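Local atomic coordinates of Low molecular weight phosphotyrosine protein phosphatase 1 (Drosophila melanogaster, PDB entry 7CUY), a protein that probably removes phosphate from tyrosine-phosphorylated proteins and from small aryl and acyl phosphates, as a cytoplasmic low molecular weight protein tyrosine phosphatase. Residues L108-F113 with V143-F148. Residues are numbered along the deposited sequence; the frame is centred on the assembly and turned at random.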
loop_
_atom_site.group_PDB
_atom_site.type_symbol
_atom_site.label_atom_id
_atom_site.label_comp_id
_atom_site.label_asym_id
_atom_site.label_seq_id
_atom_site.Cartn_x
_atom_site.Cartn_y
_atom_site.Cartn_z
ATOM N N LEU A 108 -3.852 -4.513 8.817
ATOM C CA LEU A 108 -3.365 -3.298 9.444
ATOM C C LEU A 108 -3.713 -2.116 8.560
ATOM O O LEU A 108 -3.924 -2.252 7.359
ATOM C CB LEU A 108 -1.838 -3.367 9.682
ATOM C CG LEU A 108 -1.407 -4.596 10.500
ATOM C CD1 LEU A 108 0.085 -4.798 10.408
ATOM C CD2 LEU A 108 -1.878 -4.492 11.969
ATOM N N MET A 109 -3.774 -0.946 9.159
ATOM C CA MET A 109 -3.893 0.274 8.385
ATOM C C MET A 109 -2.518 0.928 8.346
ATOM O O MET A 109 -1.883 1.098 9.393
ATOM C CB MET A 109 -4.944 1.206 8.992
ATOM C CG MET A 109 -5.343 2.268 8.011
ATOM S SD MET A 109 -6.620 3.358 8.618
ATOM C CE MET A 109 -5.670 4.318 9.802
ATOM N N LEU A 110 -2.034 1.241 7.134
ATOM C CA LEU A 110 -0.625 1.620 6.990
ATOM C C LEU A 110 -0.278 2.829 7.863
ATOM O O LEU A 110 0.786 2.865 8.496
ATOM C CB LEU A 110 -0.298 1.894 5.518
ATOM C CG LEU A 110 1.165 2.291 5.241
ATOM C CD1 LEU A 110 2.113 1.289 5.831
ATOM C CD2 LEU A 110 1.434 2.436 3.752
ATOM N N GLY A 111 -1.178 3.810 7.947
ATOM C CA GLY A 111 -0.861 5.022 8.675
ATOM C C GLY A 111 -0.850 4.873 10.189
ATOM O O GLY A 111 -0.493 5.832 10.876
ATOM N N ASP A 112 -1.241 3.718 10.726
ATOM C CA ASP A 112 -1.063 3.517 12.163
ATOM C C ASP A 112 0.412 3.368 12.544
ATOM O O ASP A 112 0.734 3.257 13.735
ATOM C CB ASP A 112 -1.862 2.296 12.641
ATOM C CG ASP A 112 -3.359 2.601 12.833
ATOM O OD1 ASP A 112 -3.733 3.790 12.884
ATOM O OD2 ASP A 112 -4.164 1.645 12.942
ATOM N N PHE A 113 1.320 3.373 11.569
ATOM C CA PHE A 113 2.748 3.299 11.834
ATOM C C PHE A 113 3.382 4.628 11.460
ATOM O O PHE A 113 3.071 5.192 10.405
ATOM C CB PHE A 113 3.376 2.122 11.081
ATOM C CG PHE A 113 2.870 0.796 11.560
ATOM C CD1 PHE A 113 3.499 0.139 12.605
ATOM C CD2 PHE A 113 1.704 0.253 11.032
ATOM C CE1 PHE A 113 3.009 -1.069 13.082
ATOM C CE2 PHE A 113 1.201 -0.949 11.500
ATOM C CZ PHE A 113 1.846 -1.617 12.523
ATOM N N VAL A 143 7.096 7.629 5.603
ATOM C CA VAL A 143 7.199 7.582 7.055
ATOM C C VAL A 143 6.600 6.289 7.601
ATOM O O VAL A 143 7.204 5.620 8.447
ATOM C CB VAL A 143 6.535 8.824 7.675
ATOM C CG1 VAL A 143 6.462 8.695 9.206
ATOM C CG2 VAL A 143 7.294 10.111 7.255
ATOM N N ALA A 144 5.402 5.926 7.142
ATOM C CA ALA A 144 4.733 4.734 7.659
ATOM C C ALA A 144 5.526 3.467 7.353
ATOM O O ALA A 144 5.692 2.599 8.215
ATOM C CB ALA A 144 3.318 4.631 7.069
ATOM N N CYS A 145 6.003 3.332 6.115
ATOM C CA CYS A 145 6.683 2.102 5.725
ATOM C C CYS A 145 7.949 1.888 6.542
ATOM O O CYS A 145 8.203 0.779 7.024
ATOM C CB CYS A 145 7.022 2.130 4.232
ATOM S SG CYS A 145 5.605 1.851 3.112
ATOM N N ALA A 146 8.765 2.933 6.686
ATOM C CA ALA A 146 9.952 2.839 7.529
ATOM C C ALA A 146 9.602 2.353 8.930
ATOM O O ALA A 146 10.197 1.394 9.439
ATOM C CB ALA A 146 10.637 4.203 7.585
ATOM N N ALA A 147 8.620 3.005 9.567
ATOM C CA ALA A 147 8.281 2.680 10.949
ATOM C C ALA A 147 7.795 1.240 11.075
ATOM O O ALA A 147 8.232 0.506 11.970
ATOM C CB ALA A 147 7.230 3.656 11.481
ATOM N N PHE A 148 6.898 0.810 10.177
ATOM C CA PHE A 148 6.481 -0.593 10.160
ATOM C C PHE A 148 7.672 -1.529 9.989
ATOM O O PHE A 148 7.810 -2.525 10.712
ATOM C CB PHE A 148 5.484 -0.850 9.032
ATOM C CG PHE A 148 5.170 -2.311 8.838
ATOM C CD1 PHE A 148 5.708 -3.018 7.784
ATOM C CD2 PHE A 148 4.347 -2.975 9.732
ATOM C CE1 PHE A 148 5.430 -4.373 7.603
ATOM C CE2 PHE A 148 4.060 -4.318 9.568
ATOM C CZ PHE A 148 4.610 -5.022 8.494
#
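Phe113 and Phe148 meet as a T-shaped pair, the edge of Phe148 set against one face of Phe113 with the ring planes at 80° and the centroids 5.3 Å apart. CD2 of Phe148 does the touching, standing over the centre of the Phe113 ring. Phe148 CB packs against Phe113 CG at 4.0 Å, and with CG anti to the backbone N (chi1 172°) the Phe148 ring sets out from there beside its own carbonyl carbon. The neighbouring Phe148 CE2 meets Leu108 CD1 at 4.1 Å, the two side chains crossing at about a right angle.

One turn earlier on the helix, at Ala144, the two backbones come close: Ala144 CA makes a CH···O contact of 3.2 Å with Phe113 O. Ala144 CB lies 3.4 Å from Leu110 O and also packs on Leu110 CG at 3.7 Å. That same Leu110 O accepts the backbone N-H of Phe113, closing the 3-10 turn that swings Phe113 back to the helix. Ala147 CB adds a looser apolar touch on Phe113 CB.

Phe85 and Tyr83 of the adjoining strand 83-86 also pack edge-to-face with Phe148, while Cys145 turns to helix 15-29. The contact thus seats the C-terminal helix 132-153 against edge strand 106-109 and its following turn, helix-on-sheet packing within the parallel α/β fold of low molecular weight tyrosine phosphatases.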